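Local coordinates for alkyl hydroperoxide reductase/ Thiol specific antioxidant/ Mal allergen (PDB 5ENU), which probably reduces hydrogen peroxide and organic hydroperoxides through a reactive cysteine thiol, as other peroxiredoxins of the AhpC/TSA family do, at residues Phe20-Thr25 with Glu103-Leu108; Thr129-Ala134 with Leu155-Ala160. All blocks are in the same frame, centred on the assembly; numbering follows the deposited sequence.

Contact 1: residues Phe20-Thr25 with Glu103-Leu108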
ATOM      1  N   PHE A  20     -11.653   2.144  -6.513  1.00 14.29           N
ATOM      2  CA  PHE A  20     -11.548   3.132  -5.450  1.00 13.78           C
ATOM      3  C   PHE A  20     -10.839   4.366  -5.993  1.00 11.20           C
ATOM      4  O   PHE A  20     -10.100   4.289  -6.977  1.00 11.91           O
ATOM      5  CB  PHE A  20     -10.808   2.574  -4.219  1.00 14.15           C
ATOM      6  CG  PHE A  20      -9.380   2.130  -4.483  1.00 13.01           C
ATOM      7  CD1 PHE A  20      -8.341   3.056  -4.542  1.00 13.12           C
ATOM      8  CD2 PHE A  20      -9.072   0.773  -4.621  1.00 13.06           C
ATOM      9  CE1 PHE A  20      -7.025   2.651  -4.755  1.00 14.30           C
ATOM     10  CE2 PHE A  20      -7.757   0.353  -4.833  1.00 13.01           C
ATOM     11  CZ  PHE A  20      -6.731   1.299  -4.907  1.00 14.29           C
ATOM     12  N   THR A  21     -11.043   5.497  -5.308  1.00 12.12           N
ATOM     13  CA  THR A  21     -10.319   6.736  -5.566  1.00 11.21           C
ATOM     14  C   THR A  21      -9.962   7.352  -4.225  1.00 11.70           C
ATOM     15  O   THR A  21     -10.763   7.307  -3.294  1.00 13.44           O
ATOM     16  CB  THR A  21     -11.178   7.715  -6.372  1.00 12.67           C
ATOM     17  OG1 THR A  21     -11.655   7.059  -7.554  1.00 18.09           O
ATOM     18  CG2 THR A  21     -10.374   8.902  -6.794  1.00 12.24           C
ATOM     19  N   ALA A  22      -8.763   7.915  -4.107  1.00 11.24           N
ATOM     20  CA  ALA A  22      -8.333   8.423  -2.812  1.00 10.60           C
ATOM     21  C   ALA A  22      -7.359   9.574  -3.011  1.00 10.59           C
ATOM     22  O   ALA A  22      -6.668   9.650  -4.040  1.00 11.28           O
ATOM     23  CB  ALA A  22      -7.665   7.324  -1.971  1.00 12.34           C
ATOM     24  N   PRO A  23      -7.248  10.468  -2.023  1.00 12.28           N
ATOM     25  CA  PRO A  23      -6.274  11.559  -2.116  1.00 11.70           C
ATOM     26  C   PRO A  23      -4.854  11.016  -1.998  1.00 10.54           C
ATOM     27  O   PRO A  23      -4.577  10.064  -1.264  1.00 11.08           O
ATOM     28  CB  PRO A  23      -6.620  12.449  -0.911  1.00 13.79           C
ATOM     29  CG  PRO A  23      -7.971  11.973  -0.437  1.00 16.24           C
ATOM     30  CD  PRO A  23      -8.025  10.532  -0.776  1.00 15.18           C
ATOM     31  N   ALA A  24      -3.932  11.654  -2.709  1.00 10.20           N
ATOM     32  CA  ALA A  24      -2.548  11.204  -2.686  1.00 11.50           C
ATOM     33  C   ALA A  24      -1.617  12.382  -2.916  1.00 10.55           C
ATOM     34  O   ALA A  24      -2.034  13.458  -3.356  1.00 11.15           O
ATOM     35  CB  ALA A  24      -2.285  10.139  -3.757  1.00 11.71           C
ATOM     36  N   THR A  25      -0.336  12.165  -2.606  1.00 10.30           N
ATOM     37  CA  THR A  25       0.690  13.117  -3.005  1.00 11.93           C
ATOM     38  C   THR A  25       0.596  13.323  -4.509  1.00 14.94           C
ATOM     39  O   THR A  25       0.438  12.363  -5.271  1.00 17.35           O
ATOM     40  CB  THR A  25       2.078  12.590  -2.620  1.00 11.48           C
ATOM     41  OG1 THR A  25       2.303  11.314  -3.231  1.00 11.60           O
ATOM     42  CG2 THR A  25       2.223  12.466  -1.111  1.00 12.43           C
ATOM     43  N   GLU A 103     -10.094   6.034   6.149  1.00  8.37           N
ATOM     44  CA  GLU A 103     -10.030   4.574   6.280  1.00  8.56           C
ATOM     45  C   GLU A 103     -10.760   3.812   5.180  1.00  8.93           C
ATOM     46  O   GLU A 103     -10.972   2.604   5.325  1.00  9.82           O
ATOM     47  CB  GLU A 103     -10.460   4.061   7.659  1.00  9.87           C
ATOM     48  CG  GLU A 103      -9.364   4.188   8.674  1.00 10.37           C
ATOM     49  CD  GLU A 103      -9.682   3.546  10.026  1.00 10.68           C
ATOM     50  OE1 GLU A 103     -10.663   2.781  10.144  1.00 10.48           O
ATOM     51  OE2 GLU A 103      -8.923   3.823  10.979  1.00 12.22           O
ATOM     52  N   ALA A 104     -11.153   4.466   4.083  1.00  9.42           N
ATOM     53  CA  ALA A 104     -11.829   3.741   3.002  1.00 10.83           C
ATOM     54  C   ALA A 104     -10.990   2.565   2.492  1.00  9.73           C
ATOM     55  O   ALA A 104     -11.494   1.440   2.339  1.00 10.83           O
ATOM     56  CB  ALA A 104     -12.186   4.686   1.855  1.00 12.00           C
ATOM     57  N   LEU A 105      -9.704   2.795   2.201  1.00  9.00           N
ATOM     58  CA  LEU A 105      -8.893   1.699   1.673  0.51  9.10           C
ATOM     59  C   LEU A 105      -8.537   0.695   2.761  1.00  9.33           C
ATOM     60  O   LEU A 105      -8.472  -0.507   2.500  1.00  9.94           O
ATOM     61  CB  LEU A 105      -7.622   2.220   1.007  0.51  9.77           C
ATOM     62  CG  LEU A 105      -7.704   2.713  -0.441  0.51 10.75           C
ATOM     63  CD1 LEU A 105      -8.572   3.967  -0.554  0.51 13.23           C
ATOM     64  CD2 LEU A 105      -6.300   2.963  -0.977  0.51  9.64           C
ATOM     65  N   CYS A 106      -8.293   1.169   3.989  1.00  9.12           N
ATOM     66  CA  CYS A 106      -7.969   0.230   5.065  1.00  9.28           C
ATOM     67  C   CYS A 106      -9.124  -0.722   5.319  1.00 10.71           C
ATOM     68  O   CYS A 106      -8.916  -1.914   5.601  1.00 11.30           O
ATOM     69  CB  CYS A 106      -7.619   0.984   6.343  1.00 10.27           C
ATOM     70  SG  CYS A 106      -6.034   1.832   6.362  1.00 11.95           S
ATOM     71  N   ALA A 107     -10.353  -0.212   5.194  1.00 10.42           N
ATOM     72  CA  ALA A 107     -11.536  -1.049   5.342  1.00 10.50           C
ATOM     73  C   ALA A 107     -11.657  -2.017   4.171  1.00 11.35           C
ATOM     74  O   ALA A 107     -11.915  -3.211   4.364  1.00 13.46           O
ATOM     75  CB  ALA A 107     -12.767  -0.157   5.429  1.00 11.98           C
ATOM     76  N   LEU A 108     -11.467  -1.517   2.944  1.00  9.97           N
ATOM     77  CA  LEU A 108     -11.590  -2.349   1.751  1.00 10.83           C
ATOM     78  C   LEU A 108     -10.590  -3.506   1.769  1.00  9.75           C
ATOM     79  O   LEU A 108     -10.932  -4.641   1.413  1.00 11.65           O
ATOM     80  CB  LEU A 108     -11.407  -1.484   0.505  1.00 10.97           C
ATOM     81  CG  LEU A 108     -11.397  -2.204  -0.849  1.00 11.82           C
ATOM     82  CD1 LEU A 108     -12.678  -3.000  -1.038  1.00 14.77           C
ATOM     83  CD2 LEU A 108     -11.181  -1.180  -1.967  1.00 12.86           C
TER

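Contact 2: residues Thr129-Ala134 with Leu155-Ala160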
ATOM      1  N   THR A 129       0.772  -5.898   2.281  1.00  7.36           N
ATOM      2  CA  THR A 129       1.015  -5.528   0.886  1.00  6.89           C
ATOM      3  C   THR A 129       0.144  -6.367  -0.024  1.00  7.72           C
ATOM      4  O   THR A 129      -0.151  -7.524   0.284  1.00  7.90           O
ATOM      5  CB  THR A 129       2.484  -5.696   0.546  1.00  7.62           C
ATOM      6  OG1 THR A 129       3.237  -4.897   1.453  1.00  7.51           O
ATOM      7  CG2 THR A 129       2.805  -5.301  -0.901  1.00  9.30           C
ATOM      8  N   PHE A 130      -0.265  -5.767  -1.141  1.00  6.33           N
ATOM      9  CA  PHE A 130      -1.161  -6.393  -2.103  1.00  6.68           C
ATOM     10  C   PHE A 130      -0.608  -6.191  -3.503  1.00  6.55           C
ATOM     11  O   PHE A 130      -0.226  -5.077  -3.865  1.00  8.15           O
ATOM     12  CB  PHE A 130      -2.542  -5.763  -1.967  1.00  6.48           C
ATOM     13  CG  PHE A 130      -3.111  -5.944  -0.592  1.00  7.07           C
ATOM     14  CD1 PHE A 130      -3.812  -7.110  -0.267  1.00  7.92           C
ATOM     15  CD2 PHE A 130      -2.878  -5.000   0.411  1.00  7.81           C
ATOM     16  CE1 PHE A 130      -4.301  -7.304   1.027  1.00  8.71           C
ATOM     17  CE2 PHE A 130      -3.361  -5.210   1.702  1.00  7.43           C
ATOM     18  CZ  PHE A 130      -4.079  -6.354   1.997  1.00  7.76           C
ATOM     19  N   LEU A 131      -0.500  -7.275  -4.250  1.00  5.88           N
ATOM     20  CA  LEU A 131      -0.054  -7.249  -5.635  1.00  6.21           C
ATOM     21  C   LEU A 131      -1.276  -7.450  -6.515  1.00  6.83           C
ATOM     22  O   LEU A 131      -1.903  -8.518  -6.485  1.00  7.62           O
ATOM     23  CB  LEU A 131       1.005  -8.316  -5.900  1.00  7.12           C
ATOM     24  CG  LEU A 131       1.413  -8.512  -7.359  1.00  8.06           C
ATOM     25  CD1 LEU A 131       1.862  -7.193  -7.970  1.00  9.40           C
ATOM     26  CD2 LEU A 131       2.522  -9.550  -7.463  1.00  8.78           C
ATOM     27  N   ILE A 132      -1.617  -6.414  -7.274  1.00  7.30           N
ATOM     28  CA  ILE A 132      -2.773  -6.391  -8.158  1.00  7.37           C
ATOM     29  C   ILE A 132      -2.233  -6.365  -9.581  1.00  7.59           C
ATOM     30  O   ILE A 132      -1.316  -5.590  -9.881  1.00  8.80           O
ATOM     31  CB  ILE A 132      -3.639  -5.154  -7.852  1.00  8.55           C
ATOM     32  CG1 ILE A 132      -4.146  -5.189  -6.402  1.00  9.15           C
ATOM     33  CG2 ILE A 132      -4.779  -5.025  -8.858  1.00  8.81           C
ATOM     34  CD1 ILE A 132      -4.641  -3.856  -5.898  1.00 10.76           C
ATOM     35  N   ASP A 133      -2.763  -7.220 -10.454  1.00  7.52           N
ATOM     36  CA  ASP A 133      -2.218  -7.291 -11.808  1.00  6.79           C
ATOM     37  C   ASP A 133      -2.797  -6.207 -12.718  1.00  7.42           C
ATOM     38  O   ASP A 133      -3.627  -5.382 -12.315  1.00  8.41           O
ATOM     39  CB  ASP A 133      -2.302  -8.708 -12.385  1.00  9.34           C
ATOM     40  CG  ASP A 133      -3.723  -9.162 -12.694  1.00  8.49           C
ATOM     41  OD1 ASP A 133      -4.670  -8.335 -12.729  1.00  9.19           O
ATOM     42  OD2 ASP A 133      -3.880 -10.382 -12.963  1.00 11.68           O
ATOM     43  N   ALA A 134      -2.327  -6.204 -13.972  1.00  7.79           N
ATOM     44  CA  ALA A 134      -2.766  -5.212 -14.956  1.00  9.25           C
ATOM     45  C   ALA A 134      -4.257  -5.311 -15.253  1.00  9.29           C
ATOM     46  O   ALA A 134      -4.827  -4.364 -15.812  1.00 11.11           O
ATOM     47  CB  ALA A 134      -1.962  -5.378 -16.244  1.00  9.42           C
ATOM     48  N   LEU A 155       9.167  -7.931  -5.204  1.00  8.99           N
ATOM     49  CA  LEU A 155       9.744  -7.783  -6.540  1.00  9.24           C
ATOM     50  C   LEU A 155       9.769  -9.122  -7.267  1.00  9.44           C
ATOM     51  O   LEU A 155       9.427  -9.199  -8.453  1.00  9.68           O
ATOM     52  CB  LEU A 155      11.150  -7.191  -6.470  1.00 10.50           C
ATOM     53  CG  LEU A 155      11.853  -7.022  -7.829  1.00 10.13           C
ATOM     54  CD1 LEU A 155      11.093  -6.121  -8.808  1.00 11.53           C
ATOM     55  CD2 LEU A 155      13.286  -6.534  -7.641  1.00 11.71           C
ATOM     56  N   SER A 156      10.172 -10.192  -6.574  0.58  9.49           N
ATOM     57  CA  SER A 156      10.153 -11.511  -7.199  0.58 11.10           C
ATOM     58  C   SER A 156       8.754 -11.855  -7.691  0.58 10.56           C
ATOM     59  O   SER A 156       8.580 -12.343  -8.811  0.58  9.94           O
ATOM     60  CB  SER A 156      10.651 -12.568  -6.211  0.58 13.58           C
ATOM     61  OG  SER A 156      12.004 -12.344  -5.854  0.58 16.27           O
ATOM     62  N   ALA A 157       7.733 -11.576  -6.879  1.00 10.09           N
ATOM     63  CA  ALA A 157       6.369 -11.891  -7.287  1.00  8.84           C
ATOM     64  C   ALA A 157       5.951 -11.066  -8.503  1.00  8.47           C
ATOM     65  O   ALA A 157       5.350 -11.600  -9.443  1.00 10.32           O
ATOM     66  CB  ALA A 157       5.423 -11.668  -6.101  1.00  9.34           C
ATOM     67  N   VAL A 158       6.290  -9.771  -8.513  1.00  8.34           N
ATOM     68  CA  VAL A 158       6.003  -8.915  -9.661  1.00  9.13           C
ATOM     69  C   VAL A 158       6.648  -9.480 -10.923  1.00  9.76           C
ATOM     70  O   VAL A 158       6.026  -9.540 -11.997  1.00 11.16           O
ATOM     71  CB  VAL A 158       6.479  -7.478  -9.378  1.00  9.76           C
ATOM     72  CG1 VAL A 158       6.603  -6.657 -10.666  1.00 10.62           C
ATOM     73  CG2 VAL A 158       5.525  -6.770  -8.384  1.00  8.54           C
ATOM     74  N   GLN A 159       7.912  -9.896 -10.814  1.00 11.40           N
ATOM     75  CA  GLN A 159       8.636 -10.368 -11.993  1.00 13.47           C
ATOM     76  C   GLN A 159       8.078 -11.681 -12.524  1.00 14.40           C
ATOM     77  O   GLN A 159       8.191 -11.961 -13.720  1.00 17.07           O
ATOM     78  CB  GLN A 159      10.124 -10.497 -11.669  1.00 16.78           C
ATOM     79  CG  GLN A 159      10.807  -9.143 -11.487  1.00 18.54           C
ATOM     80  CD  GLN A 159      12.191  -9.254 -10.914  1.00 20.90           C
ATOM     81  OE1 GLN A 159      12.494 -10.175 -10.169  1.00 19.86           O
ATOM     82  NE2 GLN A 159      13.038  -8.297 -11.244  1.00 19.51           N
ATOM     83  N   ALA A 160       7.509 -12.509 -11.658  1.00 13.29           N
ATOM     84  CA  ALA A 160       7.016 -13.815 -12.057  1.00 15.41           C
ATOM     85  C   ALA A 160       5.581 -13.799 -12.566  1.00 16.72           C
ATOM     86  O   ALA A 160       5.114 -14.837 -13.040  1.00 19.79           O
ATOM     87  CB  ALA A 160       7.086 -14.795 -10.884  1.00 15.59           C
TER

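Contact 1: residues Phe20-Thr25 with Glu103-Leu108
The ring of F20 receives L105 over one face. In the conformer described here, one of two modelled for L105, the methyl CD2 of L105 sits 4.3 Å from the centroid of the F20 ring, 27° off the ring normal, which makes this a CH-pi contact. CG of L105 lies above the same ring but is displaced toward its rim. L108 comes to the ring obliquely, its CD2 3.9 Å from CD2 of F20. The two leucines are about one helical turn apart, so both reach the ring from the same side of helix 104-109. CB of F20 points toward the helix, and chi1 of 61° puts CG between the backbone N and the carbonyl carbon. In the same conformer the second methyl of L105 is also used. Its CD1 reaches CB of A22 at 3.8 Å, and so L105 bridges F20 and A22.

The segment 20-25 includes strand 21-22, which pairs with strand 29-30 in a small antiparallel hairpin near the N terminus of this thioredoxin-fold protein. The contact lays this region against the short helix that follows strand 97-99 of the central sheet. All four touching residues are buried, and the contact is wholly apolar. I98 touches both A22 and L105, while L41 meets F20 from strand 38-43. At the start of the helix, the carboxylate of D100 accepts hydrogen bonds from the backbone N of L105 and of C106.

Contact 2: residues Thr129-Ala134 with Leu155-Ala160
L131 and the pair A157 and V158 meet through apolar side chains. The two methyls of L131 divide mainly between V158 and A157. CD1 of L131 lies 3.7 Å from CG2 of V158. CD2 of L131 lies 3.8 Å from CB of A157, and it also comes within 3.9 Å of the carbonyl carbon C of A157. The fork of the leucine thus presses against two adjacent residues of the helix. CG of L131 is anti to the backbone N (chi1 172°), which extends the side chain from the strand to the helix. V158 meets the leucine with CG2, and the two side chains cross at a slant. A157 meets it with its single methyl.

The polar groups named next bond to residues beyond the two segments. The carboxylate of D133 forms a salt bridge with R139 through OD2, while OD1 accepts from the backbone N of D135 and of V137, in the turn leading to strand 138-143. On the helix, the carbonyl O of V158 accepts a hydrogen bond from NZ of K38.

The contact packs the C-terminal helix 150-160 on one side of the central sheet, as in the thioredoxin fold. L131 also touches W142 of strand 138-143, and V158 rests on V40 of strand 38-43 and on F66 of helix 50-68.

From the N terminus, the chain first passes through 20-25. It then builds strand 29-30, strand 38-43, helix 50-68, strand 71-77, helix 81-91 and strand 97-99 before 103-108 closes contact 1, a loop of 77 intervening residues. Contact 2 opens later, at 129-134, and closes after only 20 residues, across strand 138-143. The two are in series; they neither nest nor cross. Their centres are about 20 Å apart, on opposite sides of the chain's centre, and they do not touch. Contact 1 ties strand 21-22 and the residue before it to helix 104-109. Contact 2 ties strand 120-132 to the C-terminal helix. Strand 38-43 links them, since its side chains touch both.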